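Local coordinates for protein arginine kinase (Anthopleura japonica, PDB 4RF6) that catalyses the reversible transfer of a phosphoryl group from ATP to L-arginine, giving N(omega)-phospho-L-arginine and ADP, as a monomer with two tandem kinase repeats, at residues 304-309 / 356-361; 310-315 / 349-354; 478-483 / 643-648; 663-668 / 685-690. One frame throughout, in Å; residues are numbered along the deposited sequence.

Contact 1 (304-309 / 356-361)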
loop_
_atom_site.group_PDB
_atom_site.type_symbol
_atom_site.label_atom_id
_atom_site.label_comp_id
_atom_site.label_asym_id
_atom_site.label_seq_id
_atom_site.Cartn_x
_atom_site.Cartn_y
_atom_site.Cartn_z
ATOM N N GLU A 304 19.244 9.858 17.424
ATOM C CA GLU A 304 18.821 9.332 18.722
ATOM C C GLU A 304 18.233 10.424 19.617
ATOM O O GLU A 304 17.362 10.154 20.446
ATOM C CB GLU A 304 19.978 8.621 19.428
ATOM C CG GLU A 304 20.413 7.324 18.758
ATOM C CD GLU A 304 19.356 6.229 18.836
ATOM O OE1 GLU A 304 18.547 6.237 19.789
ATOM O OE2 GLU A 304 19.340 5.356 17.941
ATOM N N ASN A 305 18.702 11.654 19.433
ATOM C CA ASN A 305 18.174 12.796 20.172
ATOM C C ASN A 305 16.696 13.072 19.870
ATOM O O ASN A 305 15.918 13.393 20.768
ATOM C CB ASN A 305 19.008 14.048 19.887
ATOM C CG ASN A 305 20.310 14.089 20.676
ATOM O OD1 ASN A 305 20.778 13.073 21.194
ATOM N ND2 ASN A 305 20.905 15.277 20.763
ATOM N N ILE A 306 16.317 12.954 18.603
ATOM C CA ILE A 306 14.929 13.162 18.200
ATOM C C ILE A 306 14.037 12.069 18.782
ATOM O O ILE A 306 12.973 12.355 19.344
ATOM C CB ILE A 306 14.798 13.211 16.669
ATOM C CG1 ILE A 306 15.516 14.451 16.142
ATOM C CG2 ILE A 306 13.337 13.233 16.248
ATOM C CD1 ILE A 306 15.761 14.446 14.653
ATOM N N LEU A 307 14.491 10.822 18.668
ATOM C CA LEU A 307 13.772 9.683 19.236
ATOM C C LEU A 307 13.519 9.882 20.726
ATOM O O LEU A 307 12.395 9.708 21.205
ATOM C CB LEU A 307 14.551 8.386 19.021
ATOM C CG LEU A 307 14.800 7.935 17.587
ATOM C CD1 LEU A 307 15.439 6.554 17.565
ATOM C CD2 LEU A 307 13.505 7.931 16.789
ATOM N N THR A 308 14.577 10.245 21.447
ATOM C CA THR A 308 14.506 10.487 22.885
ATOM C C THR A 308 13.528 11.615 23.198
ATOM O O THR A 308 12.670 11.481 24.074
ATOM C CB THR A 308 15.894 10.842 23.465
ATOM O OG1 THR A 308 16.810 9.767 23.224
ATOM C CG2 THR A 308 15.806 11.084 24.957
ATOM N N LYS A 309 13.656 12.720 22.467
ATOM C CA LYS A 309 12.819 13.897 22.682
ATOM C C LYS A 309 11.324 13.585 22.597
ATOM O O LYS A 309 10.540 14.042 23.434
ATOM C CB LYS A 309 13.192 15.010 21.693
ATOM C CG LYS A 309 12.231 16.202 21.676
ATOM C CD LYS A 309 12.979 17.494 21.352
ATOM C CE LYS A 309 12.184 18.417 20.436
ATOM N NZ LYS A 309 11.070 19.123 21.136
ATOM N N LYS A 356 7.982 13.933 11.610
ATOM C CA LYS A 356 8.252 15.150 10.852
ATOM C C LYS A 356 9.713 15.583 10.970
ATOM O O LYS A 356 10.359 15.906 9.970
ATOM C CB LYS A 356 7.334 16.289 11.299
ATOM C CG LYS A 356 7.535 17.584 10.510
ATOM C CD LYS A 356 6.612 18.696 10.988
ATOM C CE LYS A 356 6.892 19.993 10.241
ATOM N NZ LYS A 356 5.896 21.060 10.550
ATOM N N ALA A 357 10.230 15.586 12.194
ATOM C CA ALA A 357 11.621 15.962 12.434
ATOM C C ALA A 357 12.563 15.001 11.721
ATOM O O ALA A 357 13.541 15.427 11.101
ATOM C CB ALA A 357 11.914 15.987 13.922
ATOM N N LEU A 358 12.268 13.707 11.823
ATOM C CA LEU A 358 13.034 12.673 11.128
ATOM C C LEU A 358 12.930 12.828 9.613
ATOM O O LEU A 358 13.907 12.600 8.891
ATOM C CB LEU A 358 12.563 11.272 11.537
ATOM C CG LEU A 358 12.786 10.819 12.981
ATOM C CD1 LEU A 358 12.074 9.512 13.263
ATOM C CD2 LEU A 358 14.267 10.670 13.277
ATOM N N MET A 359 11.749 13.204 9.131
ATOM C CA MET A 359 11.548 13.396 7.699
ATOM C C MET A 359 12.324 14.613 7.187
ATOM O O MET A 359 12.952 14.555 6.130
ATOM C CB MET A 359 10.056 13.511 7.352
ATOM C CG MET A 359 9.775 13.521 5.851
ATOM S SD MET A 359 8.016 13.401 5.442
ATOM C CE MET A 359 7.488 15.088 5.732
ATOM N N GLU A 360 12.296 15.707 7.944
ATOM C CA GLU A 360 13.029 16.913 7.560
ATOM C C GLU A 360 14.540 16.683 7.510
ATOM O O GLU A 360 15.248 17.321 6.724
ATOM C CB GLU A 360 12.682 18.077 8.491
ATOM C CG GLU A 360 11.283 18.642 8.268
ATOM C CD GLU A 360 11.141 19.339 6.923
ATOM O OE1 GLU A 360 12.149 19.889 6.428
ATOM O OE2 GLU A 360 10.024 19.338 6.359
ATOM N N LEU A 361 15.021 15.763 8.341
ATOM C CA LEU A 361 16.418 15.337 8.304
ATOM C C LEU A 361 16.743 14.624 6.994
ATOM O O LEU A 361 17.755 14.916 6.352
ATOM C CB LEU A 361 16.734 14.400 9.473
ATOM C CG LEU A 361 17.062 14.956 10.858
ATOM C CD1 LEU A 361 17.634 13.844 11.728
ATOM C CD2 LEU A 361 18.037 16.130 10.776
#

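Contact 2 (310-315 / 349-354)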
loop_
_atom_site.group_PDB
_atom_site.type_symbol
_atom_site.label_atom_id
_atom_site.label_comp_id
_atom_site.label_asym_id
_atom_site.label_seq_id
_atom_site.Cartn_x
_atom_site.Cartn_y
_atom_site.Cartn_z
ATOM N N TYR A 310 10.933 12.792 21.602
ATOM C CA TYR A 310 9.519 12.502 21.394
ATOM C C TYR A 310 9.064 11.167 21.988
ATOM O O TYR A 310 7.909 10.771 21.818
ATOM C CB TYR A 310 9.170 12.614 19.905
ATOM C CG TYR A 310 9.370 14.017 19.387
ATOM C CD1 TYR A 310 8.500 15.037 19.752
ATOM C CD2 TYR A 310 10.443 14.333 18.560
ATOM C CE1 TYR A 310 8.682 16.324 19.299
ATOM C CE2 TYR A 310 10.629 15.620 18.101
ATOM C CZ TYR A 310 9.743 16.610 18.476
ATOM O OH TYR A 310 9.917 17.900 18.027
ATOM N N HIS A 311 9.967 10.496 22.699
ATOM C CA HIS A 311 9.673 9.214 23.349
ATOM C C HIS A 311 9.172 8.176 22.354
ATOM O O HIS A 311 8.230 7.425 22.627
ATOM C CB HIS A 311 8.665 9.398 24.483
ATOM C CG HIS A 311 8.942 10.594 25.335
ATOM N ND1 HIS A 311 8.059 11.646 25.448
ATOM C CD2 HIS A 311 10.017 10.922 26.092
ATOM C CE1 HIS A 311 8.571 12.564 26.249
ATOM N NE2 HIS A 311 9.759 12.148 26.651
ATOM N N ILE A 312 9.814 8.148 21.192
ATOM C CA ILE A 312 9.510 7.163 20.167
ATOM C C ILE A 312 10.721 6.259 19.967
ATOM O O ILE A 312 11.786 6.513 20.530
ATOM C CB ILE A 312 9.113 7.835 18.851
ATOM C CG1 ILE A 312 10.186 8.836 18.408
ATOM C CG2 ILE A 312 7.763 8.527 19.012
ATOM C CD1 ILE A 312 9.823 9.620 17.142
ATOM N N GLN A 313 10.558 5.199 19.184
ATOM C CA GLN A 313 11.647 4.258 18.942
ATOM C C GLN A 313 11.676 3.895 17.462
ATOM O O GLN A 313 10.638 3.912 16.794
ATOM C CB GLN A 313 11.459 3.000 19.792
ATOM C CG GLN A 313 10.139 2.283 19.536
ATOM C CD GLN A 313 9.768 1.309 20.640
ATOM O OE1 GLN A 313 10.637 0.757 21.318
ATOM N NE2 GLN A 313 8.466 1.093 20.826
ATOM N N ALA A 314 12.861 3.573 16.950
ATOM C CA ALA A 314 12.998 3.183 15.549
ATOM C C ALA A 314 13.538 1.767 15.412
ATOM O O ALA A 314 14.617 1.454 15.921
ATOM C CB ALA A 314 13.883 4.161 14.804
ATOM N N ARG A 315 12.788 0.920 14.711
ATOM C CA ARG A 315 13.205 -0.456 14.474
ATOM C C ARG A 315 13.106 -0.784 12.993
ATOM O O ARG A 315 12.261 -0.230 12.288
ATOM C CB ARG A 315 12.319 -1.421 15.260
ATOM C CG ARG A 315 12.489 -1.364 16.772
ATOM C CD ARG A 315 13.703 -2.160 17.237
ATOM N NE ARG A 315 13.497 -2.697 18.578
ATOM C CZ ARG A 315 12.758 -3.771 18.840
ATOM N NH1 ARG A 315 12.155 -4.422 17.853
ATOM N NH2 ARG A 315 12.615 -4.196 20.088
ATOM N N GLN A 349 0.524 13.400 18.703
ATOM C CA GLN A 349 1.221 14.640 18.370
ATOM C C GLN A 349 2.734 14.438 18.409
ATOM O O GLN A 349 3.455 14.934 17.536
ATOM C CB GLN A 349 0.813 15.772 19.315
ATOM C CG GLN A 349 1.109 17.173 18.771
ATOM C CD GLN A 349 0.266 17.516 17.550
ATOM O OE1 GLN A 349 -0.938 17.746 17.657
ATOM N NE2 GLN A 349 0.894 17.538 16.381
ATOM N N ASP A 350 3.215 13.706 19.415
ATOM C CA ASP A 350 4.636 13.363 19.490
ATOM C C ASP A 350 5.036 12.535 18.271
ATOM O O ASP A 350 6.113 12.713 17.701
ATOM C CB ASP A 350 4.944 12.567 20.762
ATOM C CG ASP A 350 4.886 13.412 22.018
ATOM O OD1 ASP A 350 4.817 14.651 21.893
ATOM O OD2 ASP A 350 4.918 12.824 23.126
ATOM N N MET A 351 4.147 11.625 17.886
ATOM C CA MET A 351 4.368 10.745 16.746
ATOM C C MET A 351 4.500 11.566 15.479
ATOM O O MET A 351 5.388 11.339 14.651
ATOM C CB MET A 351 3.181 9.804 16.590
ATOM C CG MET A 351 3.538 8.509 15.934
ATOM S SD MET A 351 4.600 7.579 17.051
ATOM C CE MET A 351 5.672 6.849 15.833
ATOM N N TYR A 352 3.589 12.521 15.331
ATOM C CA TYR A 352 3.571 13.411 14.181
ATOM C C TYR A 352 4.802 14.318 14.163
ATOM O O TYR A 352 5.482 14.439 13.137
ATOM C CB TYR A 352 2.294 14.259 14.213
ATOM C CG TYR A 352 2.207 15.268 13.096
ATOM C CD1 TYR A 352 1.737 14.901 11.842
ATOM C CD2 TYR A 352 2.595 16.588 13.291
ATOM C CE1 TYR A 352 1.653 15.819 10.816
ATOM C CE2 TYR A 352 2.523 17.515 12.260
ATOM C CZ TYR A 352 2.051 17.119 11.028
ATOM O OH TYR A 352 1.974 18.029 9.998
ATOM N N ASP A 353 5.074 14.961 15.297
ATOM C CA ASP A 353 6.187 15.899 15.398
ATOM C C ASP A 353 7.511 15.159 15.228
ATOM O O ASP A 353 8.437 15.648 14.569
ATOM C CB ASP A 353 6.169 16.631 16.746
ATOM C CG ASP A 353 4.940 17.512 16.935
ATOM O OD1 ASP A 353 4.214 17.760 15.957
ATOM O OD2 ASP A 353 4.709 17.965 18.080
ATOM N N GLY A 354 7.594 13.972 15.818
ATOM C CA GLY A 354 8.797 13.161 15.736
ATOM C C GLY A 354 9.119 12.690 14.328
ATOM O O GLY A 354 10.246 12.867 13.852
HETATM O O HOH W 1 5.401 10.055 22.780
#

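Contact 3 (478-483 / 643-648)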
loop_
_atom_site.group_PDB
_atom_site.type_symbol
_atom_site.label_atom_id
_atom_site.label_comp_id
_atom_site.label_asym_id
_atom_site.label_seq_id
_atom_site.Cartn_x
_atom_site.Cartn_y
_atom_site.Cartn_z
ATOM N N TYR A 478 -1.883 -16.324 -42.974
ATOM C CA TYR A 478 -0.674 -15.540 -42.788
ATOM C C TYR A 478 -0.751 -14.675 -41.534
ATOM O O TYR A 478 0.208 -14.616 -40.753
ATOM C CB TYR A 478 -0.416 -14.679 -44.027
ATOM C CG TYR A 478 -0.350 -15.490 -45.299
ATOM C CD1 TYR A 478 -1.439 -15.562 -46.158
ATOM C CD2 TYR A 478 0.797 -16.201 -45.628
ATOM C CE1 TYR A 478 -1.386 -16.318 -47.316
ATOM C CE2 TYR A 478 0.865 -16.953 -46.778
ATOM C CZ TYR A 478 -0.229 -17.010 -47.621
ATOM O OH TYR A 478 -0.157 -17.763 -48.770
ATOM N N ILE A 479 -1.888 -14.009 -41.338
ATOM C CA ILE A 479 -2.060 -13.155 -40.168
ATOM C C ILE A 479 -2.707 -13.917 -39.020
ATOM O O ILE A 479 -3.875 -14.295 -39.097
ATOM C CB ILE A 479 -2.872 -11.888 -40.492
ATOM C CG1 ILE A 479 -2.211 -11.121 -41.637
ATOM C CG2 ILE A 479 -2.970 -11.010 -39.257
ATOM C CD1 ILE A 479 -3.050 -9.982 -42.216
ATOM N N ARG A 480 -1.941 -14.130 -37.950
ATOM C CA ARG A 480 -2.398 -14.954 -36.833
ATOM C C ARG A 480 -3.146 -14.166 -35.756
ATOM O O ARG A 480 -4.095 -14.681 -35.159
ATOM C CB ARG A 480 -1.222 -15.720 -36.218
ATOM C CG ARG A 480 -0.452 -16.583 -37.216
ATOM C CD ARG A 480 -0.958 -18.030 -37.260
ATOM N NE ARG A 480 -2.274 -18.178 -37.878
ATOM C CZ ARG A 480 -3.286 -18.841 -37.323
ATOM N NH1 ARG A 480 -4.453 -18.936 -37.952
ATOM N NH2 ARG A 480 -3.132 -19.411 -36.135
ATOM N N SER A 481 -2.720 -12.927 -35.501
ATOM C CA SER A 481 -3.378 -12.092 -34.492
ATOM C C SER A 481 -3.150 -10.591 -34.729
ATOM O O SER A 481 -2.197 -10.196 -35.407
ATOM C CB SER A 481 -2.937 -12.494 -33.074
ATOM O OG SER A 481 -1.558 -12.247 -32.862
ATOM N N THR A 482 -4.034 -9.766 -34.170
ATOM C CA THR A 482 -3.977 -8.318 -34.364
ATOM C C THR A 482 -4.223 -7.627 -33.030
ATOM O O THR A 482 -5.180 -7.963 -32.330
ATOM C CB THR A 482 -5.032 -7.849 -35.388
ATOM O OG1 THR A 482 -4.740 -8.414 -36.672
ATOM C CG2 THR A 482 -5.024 -6.332 -35.507
ATOM N N ARG A 483 -3.363 -6.675 -32.675
ATOM C CA ARG A 483 -3.414 -6.064 -31.353
ATOM C C ARG A 483 -3.165 -4.564 -31.457
ATOM O O ARG A 483 -2.233 -4.129 -32.142
ATOM C CB ARG A 483 -2.339 -6.696 -30.467
ATOM C CG ARG A 483 -2.310 -6.241 -29.011
ATOM C CD ARG A 483 -1.239 -7.027 -28.255
ATOM N NE ARG A 483 -1.097 -6.628 -26.856
ATOM C CZ ARG A 483 -0.279 -5.670 -26.424
ATOM N NH1 ARG A 483 0.479 -4.991 -27.276
ATOM N NH2 ARG A 483 -0.217 -5.390 -25.132
ATOM N N HIS A 643 0.738 -10.018 -35.883
ATOM C CA HIS A 643 1.541 -11.236 -35.917
ATOM C C HIS A 643 1.312 -11.940 -37.249
ATOM O O HIS A 643 0.202 -12.397 -37.520
ATOM C CB HIS A 643 1.142 -12.167 -34.767
ATOM C CG HIS A 643 1.657 -11.740 -33.428
ATOM N ND1 HIS A 643 1.671 -12.580 -32.336
ATOM C CD2 HIS A 643 2.176 -10.563 -33.004
ATOM C CE1 HIS A 643 2.175 -11.939 -31.296
ATOM N NE2 HIS A 643 2.490 -10.713 -31.675
ATOM N N VAL A 644 2.351 -12.030 -38.075
ATOM C CA VAL A 644 2.167 -12.500 -39.446
ATOM C C VAL A 644 3.351 -13.332 -39.969
ATOM O O VAL A 644 4.515 -13.054 -39.649
ATOM C CB VAL A 644 1.847 -11.306 -40.380
ATOM C CG1 VAL A 644 3.061 -10.437 -40.562
ATOM C CG2 VAL A 644 1.321 -11.781 -41.714
ATOM N N LYS A 645 3.044 -14.369 -40.753
ATOM C CA LYS A 645 4.066 -15.268 -41.292
ATOM C C LYS A 645 4.501 -14.816 -42.674
ATOM O O LYS A 645 3.768 -14.987 -43.647
ATOM C CB LYS A 645 3.531 -16.694 -41.385
ATOM C CG LYS A 645 3.000 -17.252 -40.087
ATOM C CD LYS A 645 2.627 -18.707 -40.278
ATOM C CE LYS A 645 2.005 -19.282 -39.031
ATOM N NZ LYS A 645 1.879 -20.757 -39.154
ATOM N N ILE A 646 5.696 -14.244 -42.770
ATOM C CA ILE A 646 6.113 -13.595 -44.008
ATOM C C ILE A 646 7.558 -13.963 -44.442
ATOM O O ILE A 646 8.422 -13.091 -44.560
ATOM C CB ILE A 646 5.905 -12.049 -43.881
ATOM C CG1 ILE A 646 4.480 -11.721 -43.435
ATOM C CG2 ILE A 646 6.108 -11.345 -45.185
ATOM C CD1 ILE A 646 3.421 -11.977 -44.506
ATOM N N PRO A 647 7.825 -15.267 -44.683
ATOM C CA PRO A 647 9.174 -15.666 -45.112
ATOM C C PRO A 647 9.550 -15.113 -46.487
ATOM O O PRO A 647 10.666 -14.611 -46.654
ATOM C CB PRO A 647 9.084 -17.194 -45.174
ATOM C CG PRO A 647 7.962 -17.548 -44.256
ATOM C CD PRO A 647 6.970 -16.442 -44.429
ATOM N N LYS A 648 8.638 -15.211 -47.451
ATOM C CA LYS A 648 8.887 -14.693 -48.797
ATOM C C LYS A 648 9.194 -13.186 -48.809
ATOM O O LYS A 648 10.240 -12.765 -49.303
ATOM C CB LYS A 648 7.722 -15.023 -49.743
ATOM C CG LYS A 648 7.435 -16.513 -49.888
ATOM C CD LYS A 648 6.835 -16.855 -51.251
ATOM C CE LYS A 648 5.527 -16.121 -51.507
ATOM N NZ LYS A 648 4.983 -16.415 -52.867
#

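Contact 4 (663-668 / 685-690)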
loop_
_atom_site.group_PDB
_atom_site.type_symbol
_atom_site.label_atom_id
_atom_site.label_comp_id
_atom_site.label_asym_id
_atom_site.label_seq_id
_atom_site.Cartn_x
_atom_site.Cartn_y
_atom_site.Cartn_z
ATOM N N HIS A 663 6.349 3.277 -42.194
ATOM C CA HIS A 663 6.844 3.501 -40.841
ATOM C C HIS A 663 6.510 2.349 -39.902
ATOM O O HIS A 663 6.105 2.562 -38.757
ATOM C CB HIS A 663 6.313 4.830 -40.288
ATOM C CG HIS A 663 6.414 5.964 -41.259
ATOM N ND1 HIS A 663 7.584 6.270 -41.922
ATOM C CD2 HIS A 663 5.493 6.860 -41.686
ATOM C CE1 HIS A 663 7.377 7.304 -42.719
ATOM N NE2 HIS A 663 6.117 7.681 -42.593
ATOM N N ILE A 664 6.679 1.129 -40.409
ATOM C CA ILE A 664 6.495 -0.079 -39.616
ATOM C C ILE A 664 7.815 -0.847 -39.528
ATOM O O ILE A 664 8.742 -0.595 -40.304
ATOM C CB ILE A 664 5.374 -0.970 -40.188
ATOM C CG1 ILE A 664 5.638 -1.311 -41.659
ATOM C CG2 ILE A 664 4.022 -0.270 -40.064
ATOM C CD1 ILE A 664 4.553 -2.188 -42.281
ATOM N N GLN A 665 7.902 -1.762 -38.564
ATOM C CA GLN A 665 9.105 -2.558 -38.357
ATOM C C GLN A 665 8.675 -3.979 -38.017
ATOM O O GLN A 665 7.642 -4.188 -37.376
ATOM C CB GLN A 665 9.945 -1.978 -37.215
ATOM C CG GLN A 665 9.214 -1.971 -35.878
ATOM C CD GLN A 665 10.007 -1.313 -34.769
ATOM O OE1 GLN A 665 11.230 -1.176 -34.855
ATOM N NE2 GLN A 665 9.309 -0.898 -33.711
ATOM N N ALA A 666 9.453 -4.961 -38.452
ATOM C CA ALA A 666 9.086 -6.350 -38.212
ATOM C C ALA A 666 10.084 -6.999 -37.272
ATOM O O ALA A 666 11.292 -6.888 -37.478
ATOM C CB ALA A 666 9.011 -7.117 -39.519
ATOM N N ARG A 667 9.585 -7.668 -36.237
ATOM C CA ARG A 667 10.451 -8.420 -35.330
ATOM C C ARG A 667 9.898 -9.829 -35.095
ATOM O O ARG A 667 8.687 -10.053 -35.173
ATOM C CB ARG A 667 10.677 -7.656 -34.020
ATOM C CG ARG A 667 11.238 -6.254 -34.243
ATOM C CD ARG A 667 12.031 -5.719 -33.059
ATOM N NE ARG A 667 13.150 -4.887 -33.504
ATOM C CZ ARG A 667 13.707 -3.918 -32.783
ATOM N NH1 ARG A 667 13.245 -3.637 -31.571
ATOM N NH2 ARG A 667 14.725 -3.222 -33.275
ATOM N N GLY A 668 10.788 -10.776 -34.816
ATOM C CA GLY A 668 10.429 -12.184 -34.860
ATOM C C GLY A 668 9.860 -12.802 -33.597
ATOM O O GLY A 668 10.093 -12.319 -32.489
ATOM N N ASP A 685 6.331 -10.086 -35.638
ATOM C CA ASP A 685 5.579 -8.992 -35.049
ATOM C C ASP A 685 5.796 -7.764 -35.913
ATOM O O ASP A 685 6.915 -7.259 -36.005
ATOM C CB ASP A 685 6.055 -8.697 -33.628
ATOM C CG ASP A 685 5.281 -7.559 -32.980
ATOM O OD1 ASP A 685 5.500 -6.390 -33.359
ATOM O OD2 ASP A 685 4.457 -7.835 -32.085
ATOM N N ILE A 686 4.730 -7.293 -36.553
ATOM C CA ILE A 686 4.777 -6.041 -37.290
ATOM C C ILE A 686 4.207 -4.957 -36.397
ATOM O O ILE A 686 3.058 -5.056 -35.959
ATOM C CB ILE A 686 3.919 -6.104 -38.558
ATOM C CG1 ILE A 686 4.136 -7.431 -39.276
ATOM C CG2 ILE A 686 4.204 -4.891 -39.462
ATOM C CD1 ILE A 686 5.038 -7.339 -40.484
ATOM N N SER A 687 4.997 -3.923 -36.121
ATOM C CA SER A 687 4.539 -2.848 -35.251
ATOM C C SER A 687 4.844 -1.472 -35.832
ATOM O O SER A 687 5.716 -1.327 -36.688
ATOM C CB SER A 687 5.168 -2.985 -33.862
ATOM O OG SER A 687 6.575 -2.842 -33.924
ATOM N N ASN A 688 4.125 -0.459 -35.359
ATOM C CA ASN A 688 4.356 0.908 -35.809
ATOM C C ASN A 688 5.652 1.472 -35.224
ATOM O O ASN A 688 6.002 1.179 -34.079
ATOM C CB ASN A 688 3.181 1.788 -35.396
ATOM C CG ASN A 688 3.027 1.862 -33.889
ATOM O OD1 ASN A 688 2.683 0.867 -33.237
ATOM N ND2 ASN A 688 3.298 3.031 -33.324
ATOM N N ARG A 689 6.354 2.289 -36.004
ATOM C CA ARG A 689 7.601 2.898 -35.536
ATOM C C ARG A 689 7.387 4.254 -34.861
ATOM O O ARG A 689 8.151 4.641 -33.967
ATOM C CB ARG A 689 8.598 3.041 -36.690
ATOM C CG ARG A 689 9.256 1.732 -37.124
ATOM C CD ARG A 689 10.771 1.883 -37.184
ATOM N NE ARG A 689 11.265 2.171 -38.530
ATOM C CZ ARG A 689 12.315 2.947 -38.796
ATOM N NH1 ARG A 689 12.981 3.535 -37.811
ATOM N NH2 ARG A 689 12.694 3.144 -40.051
ATOM N N ARG A 690 6.346 4.970 -35.278
ATOM C CA ARG A 690 6.140 6.346 -34.819
ATOM C C ARG A 690 4.904 6.511 -33.942
ATOM O O ARG A 690 3.939 5.742 -34.050
ATOM C CB ARG A 690 6.029 7.300 -36.012
ATOM C CG ARG A 690 7.206 7.285 -36.975
ATOM C CD ARG A 690 6.930 8.211 -38.150
ATOM N NE ARG A 690 8.109 8.468 -38.978
ATOM C CZ ARG A 690 8.131 9.317 -40.004
ATOM N NH1 ARG A 690 7.037 9.996 -40.327
ATOM N NH2 ARG A 690 9.248 9.492 -40.701
HETATM O O HOH W 2 4.430 4.447 -37.215
HETATM O O HOH W 3 10.656 1.276 -40.753
#

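Contact 1 (304-309 / 356-361)
I306 divides its two branches among three side chains of the facing helix. Its CG2 sits between A357 and L358, 3.9 Å from A357 CB and 4.0 Å from L358 CD2, while the longer branch runs on to L361. I306 and L361 meet tip to tip, I306 CD1 lying 3.5 Å from L361 CD1. The closest approaches are methyl to methyl, with no hydrogen bond across. The torsions of I306 make this split possible: CG2 stands anti to the backbone N, and CD1 is carried outward by an extended CG1 arm (chi2 166°). Against L358, by contrast, I306 slides past in the opposite direction, so that flank meets flank. Short helix 303-310 here packs against the long helix 344-370 of the first catalytic domain, in the phosphagen kinase fold; the two local axes run nearly antiparallel at 166° and approach to 10.2 Å. At the next residue, L307 crosses L358 at about a right angle, with L307 CD2 4.1 Å from L358 CD1. Both leucines are buried, and L307 also rests on I312 and A314 of the edge strand 312-316, which places it between helix and sheet.

Contact 2 (310-315 / 349-354)
Y310 lays one face of its ring on the backbone of helix 344-370. G354 CA is 3.9 Å from the ring centroid and 29° off the normal, a CH-pi contact, and the G354 N and D353 C atoms lie above the same face near its centre. The side chains of D353 and Y310 cross at about a right angle, D353 CB 3.6 Å from Y310 CE1. A CB on G354 would clash with I312 CD1 and crowd Y310 CB; without one, I312 CD1 comes to 3.9 Å from G354 CA. I312 sends its other branch to M351: I312 CG2 touches M351 SD at 3.8 Å. In M351, chi2 of 68° turns SD back toward I312, although CB starts out away from the strand. A water bridges the two segments on the polar side, donating to Y310 O at 2.8 Å and to D350 OD2 at 2.8 Å. Further out, H311 closes helix 303-310 with a Schellman motif, its positive phi (57°) turning the chain into strand 312-316, where Q313 pairs with S335 of strand 331-336. M351 and I312 both also rest on I334 of that strand, and M351 lies near A288, predicted to bind ATP. This is a helix packed over the edge of the antiparallel sheet of the phosphagen kinase catalytic domain, with R315, probably an ATP ligand, farther along the strand.

Contact 3 (478-483 / 643-648)
A classic beta bulge joins Y478-R483 to H643-K645, with R480 and S481 together facing H643. R480 N gives a hydrogen bond to H643 O at 2.8 Å, while H643 N bonds back to S481 O at 3.0 Å. The extra residue shifts the register by one between the S481-H643 pair, hydrogen-bonded, and the I479-V644 pair, non-hydrogen-bonded. Beyond it, K645 N donates to Y478 O at 2.8 Å, and V644 CA adds a CA-H...O contact to the same oxygen at 3.2 Å. These are strands 479-488 and 638-645, adjacent inner strands of the antiparallel sheet of the second catalytic domain. On the buried side, V644 CG2, anti to its backbone N (CG1 at chi1 70°), lies 3.6 Å from I479 CG1; the two side chains cross obliquely, and V644 leans further on I686 of strand 683-688. The other side carries S481 and H643, with S481 OG 3.3 Å from H643 ND1. The aliphatic parts of R480 and K645 meet at R480 CD and K645 CE, although both ends are basic; the guanidinium of R480 turns to G476 O through NH1. Y478 presents a ring edge to K645 O and packs its side chain on L711 and E714 of helix 696-714, while D473 OD2 accepts from the backbone N of both Y478 and I479.

Contact 4 (663-668 / 685-690)
The R690 guanidinium lies flat on the H663 ring, planes 10° apart and centres 3.6 Å apart. H663 CE1 sits over the middle of the guanidinium, whereas R690 CZ is displaced toward the rim of the imidazole; R690 CD adds a CH-pi contact over the same ring. An R690 chain extended from CG to NE carries the group there. R689 turns its guanidinium edge to I664 O. The Q665 side chain packs on R689, its CB 3.8 Å from R689 CG, and its NE2 makes a weak hydrogen bond of 3.4 Å to S687 OG. Between the strands, Q665 and S687 exchange two backbone bonds of 2.9 Å (Q665 N to S687 O, S687 N to Q665 O), and R667 N gives one to D685 O. I664 CD1 meets I686 CG2 at 3.9 Å on the face covered by helix 696-714, through M703. Strand 664-668 is the edge strand of the second domain's sheet, paired with 683-688. D685 OD2 forms a salt bridge with R639, and N688 bonds to A640 and M638, tying the pair to strand 638-645. Stacking against the cationic R690 would probably disfavour a protonated H663.

In the fold
Along the chain, contact 1 opens first, at 304-309 in the first repeat, and contact 2 begins directly after it, at 310-315. Helix 344-370 supplies the second side of both, 349-354 before 356-361, so contact 2 closes first and lies within the longer loop of contact 1. They touch, L307 O probably accepting a hydrogen bond from I312 N, and together they seat helix 303-310 and strand 312-316 on the long helix. In the second repeat, contact 3 spans from 478-483 to 643-648 and closes before contact 4 opens at 663-668. Contacts 3 and 4 meet through neighbouring strands 638-645 and 683-688, where H643 packs beside D685. The two pairs lie some 55 to 62 Å apart, centre to centre.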